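Local coordinates for RV0130 (Mycobacterium tuberculosis, PDB 2C2I), which probably catalyses the reversible hydration of trans-2-enoyl-CoA to (3R)-3-hydroxyacyl-CoA as a homodimeric hotdog-fold hydratase, at residues 65-70 / 141-146; 108-113 / 125-130. All blocks are in the same frame, centred on the assembly; numbering follows the deposited sequence.

Contact 1: residues 65-70 / 141-146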
# COMPACT_ATOMS: atom_id res chain seq x y z
N MSE A 65 4.43 -3.12 -1.67
CA MSE A 65 5.53 -2.28 -2.10
C MSE A 65 5.31 -1.79 -3.52
O MSE A 65 5.46 -0.61 -3.78
CB MSE A 65 6.88 -2.98 -2.02
CG MSE A 65 8.00 -2.03 -2.48
SE MSE A 65 9.77 -2.74 -2.16
CE MSE A 65 9.51 -4.04 -2.67
N THR A 66 4.97 -2.69 -4.43
CA THR A 66 4.72 -2.30 -5.84
C THR A 66 3.65 -1.19 -5.88
O THR A 66 3.80 -0.18 -6.57
CB THR A 66 4.32 -3.53 -6.68
OG1 THR A 66 5.38 -4.50 -6.63
CG2 THR A 66 4.09 -3.15 -8.14
N LEU A 67 2.59 -1.39 -5.11
CA LEU A 67 1.53 -0.37 -5.01
C LEU A 67 2.12 0.96 -4.53
O LEU A 67 1.80 2.00 -5.08
CB LEU A 67 0.42 -0.83 -4.04
CG LEU A 67 -0.68 0.21 -3.75
CD1 LEU A 67 -1.45 0.57 -5.02
CD2 LEU A 67 -1.63 -0.32 -2.67
N ALA A 68 2.99 0.89 -3.52
CA ALA A 68 3.64 2.07 -2.93
C ALA A 68 4.70 2.73 -3.82
O ALA A 68 5.22 3.80 -3.49
CB ALA A 68 4.25 1.71 -1.55
N LEU A 69 5.03 2.09 -4.95
CA LEU A 69 5.83 2.77 -5.96
C LEU A 69 5.06 3.86 -6.75
O LEU A 69 5.67 4.62 -7.50
CB LEU A 69 6.48 1.78 -6.94
CG LEU A 69 7.38 0.67 -6.40
CD1 LEU A 69 7.79 -0.28 -7.53
CD2 LEU A 69 8.62 1.27 -5.72
N LEU A 70 3.74 3.95 -6.56
CA LEU A 70 2.95 4.91 -7.34
C LEU A 70 3.43 6.36 -7.25
O LEU A 70 3.57 7.04 -8.28
CB LEU A 70 1.44 4.78 -7.04
CG LEU A 70 0.60 4.01 -8.05
CD1 LEU A 70 1.23 2.62 -8.34
CD2 LEU A 70 -0.85 3.93 -7.55
N CYS A 141 0.42 -4.47 -11.32
CA CYS A 141 -0.52 -3.77 -10.46
C CYS A 141 -1.44 -2.93 -11.32
O CYS A 141 -0.99 -2.27 -12.25
CB CYS A 141 0.27 -2.88 -9.50
SG CYS A 141 -0.79 -1.98 -8.32
N VAL A 142 -2.74 -2.97 -11.00
CA VAL A 142 -3.73 -2.09 -11.60
C VAL A 142 -4.42 -1.42 -10.40
O VAL A 142 -5.01 -2.10 -9.57
CB VAL A 142 -4.78 -2.82 -12.46
CG1 VAL A 142 -5.74 -1.80 -13.12
CG2 VAL A 142 -4.13 -3.72 -13.52
N ALA A 143 -4.35 -0.09 -10.34
CA ALA A 143 -4.83 0.63 -9.15
C ALA A 143 -5.60 1.87 -9.55
O ALA A 143 -5.24 2.53 -10.51
CB ALA A 143 -3.65 1.06 -8.28
N GLU A 144 -6.65 2.16 -8.81
CA GLU A 144 -7.23 3.49 -8.88
C GLU A 144 -7.02 4.15 -7.51
O GLU A 144 -7.48 3.62 -6.49
CB GLU A 144 -8.71 3.40 -9.22
CG GLU A 144 -9.35 4.78 -9.41
CD GLU A 144 -10.78 4.65 -9.85
OE1 GLU A 144 -11.00 4.15 -10.97
OE2 GLU A 144 -11.69 4.98 -9.08
N SER A 145 -6.30 5.27 -7.51
CA SER A 145 -5.82 5.90 -6.27
C SER A 145 -6.33 7.34 -6.18
O SER A 145 -6.80 7.90 -7.18
CB SER A 145 -4.29 5.90 -6.20
OG SER A 145 -3.70 6.65 -7.26
N ILE A 146 -6.26 7.92 -4.99
CA ILE A 146 -6.76 9.27 -4.76
C ILE A 146 -5.64 10.03 -4.07
O ILE A 146 -5.13 9.61 -3.01
CB ILE A 146 -8.06 9.29 -3.94
CG1 ILE A 146 -9.10 8.34 -4.60
CG2 ILE A 146 -8.60 10.71 -3.85
CD1 ILE A 146 -10.29 7.96 -3.72
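C141, L70 and L67 carry most of the meeting between the helical segment 65-70 and strand segment 141-146, and A143 is the point where the two leucines converge. CD1 of L67 lies 4.0 Å from CB of A143, while CD2 of L70 approaches the same methyl at 4.1 Å, so the small alanine receives a branch from each. L70 reaches further along the strand, its CD2 coming within 4.0 Å of OG of S145. C141 faces the helix with its SG anti to the backbone N (chi1 -178°), and that sulphur stands 4.2 Å from CD1 of L67. At the base of the same side chain, T66 CG2 lies 4.1 Å from C141 CB; T66 also touches A61, one of the substrate-binding residues inferred by similarity. L67 continues onto L91 and V94 of strand 86-95, and onto F64 of the second subunit. T66 and L67 come from helix 63-68 and L70 from the start of helix 70-75, so the contact sets helical residues of a hotdog fold against its sheet. No hydrogen bond spans the segments; they meet through van der Waals contacts, mostly between apolar groups, a match of shape and burial.

Contact 2: residues 108-113 / 125-130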
# COMPACT_ATOMS: atom_id res chain seq x y z
N ALA A 108 5.16 2.33 -15.11
CA ALA A 108 3.75 2.66 -14.91
C ALA A 108 3.23 3.61 -16.00
O ALA A 108 4.00 4.43 -16.51
CB ALA A 108 3.53 3.26 -13.49
N THR A 109 1.94 3.49 -16.31
CA THR A 109 1.19 4.44 -17.13
C THR A 109 0.02 4.92 -16.29
O THR A 109 -0.66 4.10 -15.71
CB THR A 109 0.60 3.72 -18.36
OG1 THR A 109 1.69 3.12 -19.09
CG2 THR A 109 -0.14 4.73 -19.24
N SER A 110 -0.22 6.23 -16.21
CA SER A 110 -1.37 6.74 -15.45
C SER A 110 -2.27 7.68 -16.26
O SER A 110 -1.79 8.38 -17.18
CB SER A 110 -0.89 7.49 -14.19
OG SER A 110 -0.20 6.62 -13.30
N SER A 111 -3.54 7.73 -15.89
CA SER A 111 -4.52 8.65 -16.49
C SER A 111 -5.28 9.35 -15.39
O SER A 111 -5.48 8.78 -14.31
CB SER A 111 -5.52 7.88 -17.34
OG SER A 111 -4.84 7.09 -18.29
N LEU A 112 -5.71 10.58 -15.66
CA LEU A 112 -6.50 11.30 -14.67
C LEU A 112 -7.99 10.98 -14.81
O LEU A 112 -8.62 11.30 -15.84
CB LEU A 112 -6.23 12.81 -14.82
CG LEU A 112 -6.79 13.80 -13.83
CD1 LEU A 112 -6.34 13.41 -12.41
CD2 LEU A 112 -6.23 15.17 -14.23
N VAL A 113 -8.56 10.33 -13.79
CA VAL A 113 -9.98 9.98 -13.80
C VAL A 113 -10.85 11.20 -13.52
O VAL A 113 -11.84 11.46 -14.24
CB VAL A 113 -10.28 8.84 -12.82
CG1 VAL A 113 -11.77 8.52 -12.79
CG2 VAL A 113 -9.51 7.59 -13.24
N ALA A 125 -7.33 14.38 -6.70
CA ALA A 125 -7.27 13.77 -8.02
C ALA A 125 -7.43 12.25 -7.90
O ALA A 125 -6.75 11.62 -7.10
CB ALA A 125 -5.96 14.09 -8.66
N THR A 126 -8.32 11.69 -8.70
CA THR A 126 -8.46 10.25 -8.79
C THR A 126 -7.69 9.81 -10.04
O THR A 126 -7.92 10.31 -11.13
CB THR A 126 -9.93 9.85 -8.83
OG1 THR A 126 -10.56 10.34 -7.63
CG2 THR A 126 -10.12 8.32 -8.94
N VAL A 127 -6.78 8.85 -9.85
CA VAL A 127 -5.80 8.47 -10.87
C VAL A 127 -5.91 6.96 -11.12
O VAL A 127 -6.00 6.19 -10.17
CB VAL A 127 -4.37 8.84 -10.43
CG1 VAL A 127 -3.35 8.42 -11.51
CG2 VAL A 127 -4.22 10.37 -10.14
N SER A 128 -5.87 6.56 -12.39
CA SER A 128 -5.77 5.15 -12.77
C SER A 128 -4.34 4.83 -13.17
O SER A 128 -3.76 5.58 -13.94
CB SER A 128 -6.69 4.84 -13.94
OG SER A 128 -6.39 5.70 -15.04
N THR A 129 -3.77 3.74 -12.65
CA THR A 129 -2.40 3.39 -12.99
C THR A 129 -2.34 1.90 -13.32
O THR A 129 -3.03 1.08 -12.70
CB THR A 129 -1.38 3.72 -11.84
OG1 THR A 129 -1.47 5.11 -11.47
CG2 THR A 129 0.05 3.44 -12.26
N THR A 130 -1.54 1.58 -14.33
CA THR A 130 -1.19 0.22 -14.60
C THR A 130 0.30 0.15 -14.47
O THR A 130 1.00 0.96 -15.07
CB THR A 130 -1.68 -0.21 -16.00
OG1 THR A 130 -3.10 -0.34 -15.94
CG2 THR A 130 -1.08 -1.57 -16.39
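S110 and T129 face each other across two antiparallel strands, and around them the backbones of 108-113 and 125-130 are joined by five N-H...O=C bonds. T109 and T130 form a hydrogen-bonded pair, with both N...O distances 3.0 Å, from T109 N to T130 O and from T130 N to T109 O. S111 and S128 repeat the pattern. In the bond from V113 N to T126 O, which is 2.7 Å long, the donor is tilted 19° from the carbonyl plane and the N-H...O angle falls to 141°. Several CA-H...O contacts lie between these bonds, among them S110 CA to S128 O at 3.1 Å.

The two strands are the arms of the hairpin 105-119/122-133, and their segment axes run at 148° to each other. In the hotdog fold 122-133 is the middle strand of the antiparallel sheet, and 105-119 lies between it and 17-25. One face, bearing S110, L112, V127 and T129, turns inward, where helix 70-75 packs against it; T109, S111, S128 and T130 lie on the other, more exposed face.

Polar side chains pair on the inward face. S110 OG and T129 OG1 are 2.7 Å apart and share a hydrogen bond at a non-hydrogen-bonded pair, each oxygen anti to its own carbonyl carbon. Q74 NE2 also bonds to T129 OG1, giving this buried hydroxyl a second partner.

Apolar contacts flank the hydroxyl pair. CB of A108 meets the T129 methyl CG2 at 3.7 Å, and CG1 of V127 lies 3.8 Å from CB of S110. Further along, CD1 of L112 reaches CB of A125 at 3.8 Å, while CB of V113 lies beside CG2 of T126, the two side chains crossing at a slant.

In the fold
The centres of contacts 1 and 2 are 9 Å apart, and strands 122-133 and 141-149, neighbours in the same antiparallel sheet, connect them. Backbone bonds probably run directly from one contact to the other, S145 N to V127 O and A143 O to T129 N, and the side chains of E144 and T126 also pack together. Along the chain, 65-70 comes first, then the hairpin segments 108-113 and 125-130, then 141-146, so contact 2 is nested within the loop closed by contact 1. In the hotdog fold of each subunit, contact 1 places helical residues on the sheet, while contact 2 pairs two of the strands that build it.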